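Local coordinates for engineered protein (Artificial gene, PDB 3VB8) that is a computationally engineered protein, probably designed as a protein-based enzyme inhibitor, with no natural function established for its scaffold, at residues L54-Y59 / V82-K87; F37-E42 / V132-Y137. All coordinates share one frame; numbering follows the deposited sequence.

Contact 1. Residues L54-Y59 / V82-K87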
# COMPACT_ATOMS: atom_id res chain seq x y z
N LEU A 54 -1.07 19.51 -2.08
CA LEU A 54 -0.28 19.93 -3.23
C LEU A 54 -0.94 21.00 -4.13
O LEU A 54 -2.16 21.03 -4.33
CB LEU A 54 0.06 18.72 -4.10
CG LEU A 54 0.85 17.57 -3.48
CD1 LEU A 54 1.00 16.45 -4.49
CD2 LEU A 54 2.21 18.07 -3.06
N LEU A 55 -0.10 21.87 -4.67
CA LEU A 55 -0.51 22.92 -5.58
C LEU A 55 0.03 22.49 -6.92
O LEU A 55 1.10 21.90 -7.00
CB LEU A 55 0.11 24.25 -5.16
CG LEU A 55 -0.32 24.81 -3.80
CD1 LEU A 55 0.58 25.97 -3.41
CD2 LEU A 55 -1.77 25.24 -3.90
N PRO A 56 -0.70 22.78 -8.00
CA PRO A 56 -0.26 22.40 -9.34
C PRO A 56 1.25 22.57 -9.52
O PRO A 56 1.82 23.59 -9.16
CB PRO A 56 -1.06 23.32 -10.23
CG PRO A 56 -2.36 23.40 -9.48
CD PRO A 56 -1.93 23.59 -8.05
N GLY A 57 1.89 21.55 -10.08
CA GLY A 57 3.32 21.64 -10.30
C GLY A 57 3.93 20.27 -10.47
O GLY A 57 3.22 19.27 -10.61
N ASN A 58 5.26 20.23 -10.48
CA ASN A 58 5.98 18.97 -10.61
C ASN A 58 6.59 18.49 -9.30
O ASN A 58 7.11 19.28 -8.51
CB ASN A 58 7.06 19.10 -11.68
CG ASN A 58 6.51 19.51 -13.01
OD1 ASN A 58 6.60 20.67 -13.40
ND2 ASN A 58 5.89 18.56 -13.73
N TYR A 59 6.49 17.19 -9.07
CA TYR A 59 7.03 16.58 -7.86
C TYR A 59 7.69 15.26 -8.19
O TYR A 59 7.50 14.71 -9.27
CB TYR A 59 5.91 16.32 -6.84
CG TYR A 59 5.14 17.53 -6.44
CD1 TYR A 59 4.12 18.04 -7.24
CD2 TYR A 59 5.43 18.20 -5.26
CE1 TYR A 59 3.41 19.18 -6.87
CE2 TYR A 59 4.73 19.34 -4.89
CZ TYR A 59 3.72 19.82 -5.69
OH TYR A 59 3.00 20.93 -5.29
N VAL A 82 1.12 17.45 -11.27
CA VAL A 82 -0.25 17.87 -10.97
C VAL A 82 -0.71 18.88 -12.01
O VAL A 82 -0.12 19.95 -12.17
CB VAL A 82 -0.35 18.50 -9.56
CG1 VAL A 82 -1.78 18.96 -9.30
CG2 VAL A 82 0.08 17.50 -8.50
N ASP A 83 -1.77 18.52 -12.73
CA ASP A 83 -2.33 19.36 -13.77
C ASP A 83 -2.87 20.71 -13.28
O ASP A 83 -2.95 20.95 -12.07
CB ASP A 83 -3.44 18.59 -14.48
CG ASP A 83 -3.97 19.32 -15.70
OD1 ASP A 83 -3.19 19.59 -16.64
OD2 ASP A 83 -5.19 19.61 -15.73
N LYS A 84 -3.27 21.56 -14.22
CA LYS A 84 -3.82 22.87 -13.90
C LYS A 84 -5.08 22.77 -13.04
O LYS A 84 -5.34 23.63 -12.20
CB LYS A 84 -4.14 23.64 -15.19
CG LYS A 84 -2.96 24.32 -15.86
CD LYS A 84 -2.93 25.84 -15.61
CE LYS A 84 -2.15 26.25 -14.37
NZ LYS A 84 -2.83 25.98 -13.09
N ASP A 85 -5.87 21.73 -13.26
CA ASP A 85 -7.08 21.58 -12.48
C ASP A 85 -7.07 20.35 -11.57
O ASP A 85 -8.11 19.73 -11.32
CB ASP A 85 -8.30 21.52 -13.40
CG ASP A 85 -8.09 20.59 -14.59
OD1 ASP A 85 -7.82 19.39 -14.37
OD2 ASP A 85 -8.21 21.07 -15.75
N GLY A 86 -5.88 20.01 -11.07
CA GLY A 86 -5.74 18.88 -10.16
C GLY A 86 -5.80 17.44 -10.68
O GLY A 86 -6.28 16.55 -9.98
N LYS A 87 -5.26 17.20 -11.87
CA LYS A 87 -5.25 15.85 -12.44
C LYS A 87 -3.85 15.30 -12.29
O LYS A 87 -2.93 15.75 -12.95
CB LYS A 87 -5.65 15.91 -13.91
CG LYS A 87 -5.69 14.56 -14.62
CD LYS A 87 -6.12 14.70 -16.08
CE LYS A 87 -6.16 13.35 -16.79
NZ LYS A 87 -4.81 12.73 -16.93

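Contact 2. Residues F37-E42 / V132-Y137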
# COMPACT_ATOMS: atom_id res chain seq x y z
N PHE A 37 12.02 18.23 -0.01
CA PHE A 37 10.83 17.46 0.38
C PHE A 37 9.65 18.34 0.78
O PHE A 37 9.80 19.30 1.53
CB PHE A 37 11.19 16.48 1.52
CG PHE A 37 12.25 15.47 1.14
CD1 PHE A 37 11.96 14.42 0.24
CD2 PHE A 37 13.56 15.62 1.55
CE1 PHE A 37 12.98 13.57 -0.24
CE2 PHE A 37 14.57 14.78 1.08
CZ PHE A 37 14.27 13.76 0.18
N VAL A 38 8.46 17.98 0.28
CA VAL A 38 7.23 18.70 0.57
C VAL A 38 6.86 18.38 1.99
O VAL A 38 7.18 17.29 2.47
CB VAL A 38 6.13 18.24 -0.36
CG1 VAL A 38 4.81 18.79 0.11
CG2 VAL A 38 6.42 18.74 -1.74
N LYS A 39 6.21 19.32 2.67
CA LYS A 39 5.83 19.10 4.06
C LYS A 39 4.41 18.59 4.13
O LYS A 39 3.52 19.17 3.53
CB LYS A 39 5.95 20.40 4.86
CG LYS A 39 5.49 20.27 6.29
CD LYS A 39 6.66 20.05 7.25
CE LYS A 39 6.19 20.11 8.72
NZ LYS A 39 7.31 19.96 9.70
N PRO A 40 4.16 17.51 4.87
CA PRO A 40 2.81 16.93 5.03
C PRO A 40 1.95 17.85 5.87
O PRO A 40 2.48 18.47 6.75
CB PRO A 40 3.08 15.62 5.75
CG PRO A 40 4.51 15.29 5.33
CD PRO A 40 5.18 16.63 5.45
N PHE A 41 0.65 17.94 5.61
CA PHE A 41 -0.18 18.82 6.40
C PHE A 41 -0.81 17.95 7.47
O PHE A 41 -1.35 18.43 8.46
CB PHE A 41 -1.26 19.47 5.53
CG PHE A 41 -2.43 18.57 5.22
CD1 PHE A 41 -3.55 18.56 6.06
CD2 PHE A 41 -2.42 17.73 4.10
CE1 PHE A 41 -4.65 17.72 5.80
CE2 PHE A 41 -3.52 16.88 3.82
CZ PHE A 41 -4.63 16.88 4.67
N GLU A 42 -0.73 16.65 7.27
CA GLU A 42 -1.30 15.72 8.23
C GLU A 42 -0.60 14.38 8.13
O GLU A 42 -0.11 14.02 7.07
CB GLU A 42 -2.81 15.56 7.95
CG GLU A 42 -3.45 14.33 8.61
CD GLU A 42 -4.95 14.18 8.28
OE1 GLU A 42 -5.34 14.44 7.12
OE2 GLU A 42 -5.74 13.80 9.19
N VAL A 132 8.63 15.03 7.79
CA VAL A 132 9.37 15.98 6.99
C VAL A 132 9.72 17.12 7.92
O VAL A 132 8.83 17.80 8.40
CB VAL A 132 8.52 16.51 5.82
CG1 VAL A 132 9.05 17.82 5.33
CG2 VAL A 132 8.54 15.52 4.67
N GLU A 133 11.00 17.29 8.19
CA GLU A 133 11.44 18.36 9.06
C GLU A 133 11.59 19.60 8.22
O GLU A 133 12.28 19.57 7.20
CB GLU A 133 12.78 17.98 9.70
CG GLU A 133 12.67 16.86 10.73
CD GLU A 133 14.02 16.40 11.26
OE1 GLU A 133 14.80 17.27 11.69
OE2 GLU A 133 14.28 15.17 11.26
N GLU A 134 10.93 20.69 8.64
CA GLU A 134 11.03 21.95 7.91
C GLU A 134 12.51 22.19 7.89
O GLU A 134 13.05 22.74 8.83
CB GLU A 134 10.33 23.08 8.68
CG GLU A 134 9.87 24.28 7.85
CD GLU A 134 8.79 23.91 6.83
OE1 GLU A 134 7.87 23.14 7.18
OE2 GLU A 134 8.87 24.38 5.68
N SER A 135 13.16 21.72 6.84
CA SER A 135 14.61 21.85 6.77
C SER A 135 15.21 22.99 5.93
O SER A 135 14.52 23.81 5.31
CB SER A 135 15.21 20.53 6.33
OG SER A 135 14.92 19.52 7.28
N ASN A 136 16.54 23.01 5.95
CA ASN A 136 17.36 23.99 5.26
C ASN A 136 18.18 23.36 4.10
O ASN A 136 17.95 22.21 3.68
CB ASN A 136 18.29 24.61 6.29
CG ASN A 136 18.98 25.85 5.80
OD1 ASN A 136 20.00 26.24 6.34
ND2 ASN A 136 18.41 26.48 4.77
N TYR A 137 19.14 24.15 3.62
CA TYR A 137 20.04 23.77 2.54
C TYR A 137 19.40 23.85 1.17
O TYR A 137 18.18 23.89 1.06
CB TYR A 137 20.59 22.36 2.75
CG TYR A 137 21.78 22.06 1.88
CD1 TYR A 137 22.90 22.88 1.90
CD2 TYR A 137 21.77 20.97 1.01
CE1 TYR A 137 24.00 22.63 1.07
CE2 TYR A 137 22.87 20.71 0.18
CZ TYR A 137 23.97 21.54 0.22
OH TYR A 137 25.04 21.31 -0.61

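Contact 1. Residues L54-Y59 / V82-K87
Val-82 N gives its hydrogen to Gly-57 O at 2.9 Å, and the N-H...O angle of 168° makes this a straight bond. Seen from the acceptor, the C=O...N angle is 165°, so donor and carbonyl are close to collinear. The return bond, from Gly-57 N to Val-82 O, is weak at 3.3 Å. Val-82 supplies most of the apolar contact through its two methyls. CG1, anti to the backbone N (chi1 178°), lies 3.8 Å from Pro-56 CA, while CG2 comes obliquely to the Tyr-59 ring, 4.1 Å from CE1, and also nears Leu-54 CD1. Leu-54 CG lies over one face of that ring, offset toward the rim. The phenol closes back on its own segment: Tyr-59 OH donates to Leu-55 O at 2.7 Å, in the carbonyl plane and on a lone pair. Further out, Pro-56 CB rests 3.5 Å from Asp-83 O, at the first residue of a type I beta turn ending at Gly-86. The contact sits at one end of strands 57-67 and 72-82; the two are hydrogen-bonded antiparallel, and Tyr-59 is backbone-bonded to Val-80. The turn leads on to strand 88-99, and Leu-54 bonds through its backbone to Val-11.

Contact 2. Residues F37-E42 / V132-Y137
Val-132 lies over the backbone of residues 38-40, its CB 3.4 Å from Pro-40 CD and its two methyls spread along the chain. CG1, anti to the backbone N (chi1 159°), sits 3.7 Å from Lys-39 CA, and CG2 lies by Val-38 O and Pro-40 CD and, farther off, 4.2 Å from Phe-37 CB. The Pro-40 ring and the valine cross obliquely, and CD is the proline atom nearest the valine. Lys-39 comes round the other flank of Val-132: its chain bends at chi2 (98°), and CD passes 3.8 Å from Val-132 CG1. Beyond it the ammonium donates to the backbone, Lys-39 NZ to Val-132 O at 2.9 Å, the donor nearly in line with the carbonyl at a C=O...N angle of 164°. This is a tie between two irregular connections: the link from strand 36-37 to strand 42-44 meets the connection between helices 114-122 and 143-156. Glu-134 crosses Lys-39 at about a right angle, putting OE1 3.3 Å from Lys-39 CD. Its charge remains 4.1 Å from Lys-39 NZ, beyond a salt bridge, although the attraction may still steady the lysine. Behind the contact Phe-37 packs on Val-115, Lys-118 and Met-122 of helix 114-122 and meets Phe-30 edge-to-face, while Pro-40 touches Trp-131 and Tyr-52.

Overall arrangement
Contact 1 is nested along the chain inside the loop closed by contact 2: residues 37-42 come first, then 54-59 and 82-87, and 132-137 last. Their centres lie 18 Å apart, yet they touch through Val-38, whose CG2 is 3.6 Å from Tyr-59 CE2 and whose CG1 packs on Leu-54 CD2. Contact 1 lies at one end of strands 57-67 and 72-82, and 18 of the 22 residues between its segments are strand. Contact 2 spans 89 residues and fastens the helical C-terminal part to a loop between strands of the same antiparallel sheet. Together they join the sheet internally and to the helices; no other chain of the assembly touches either contact.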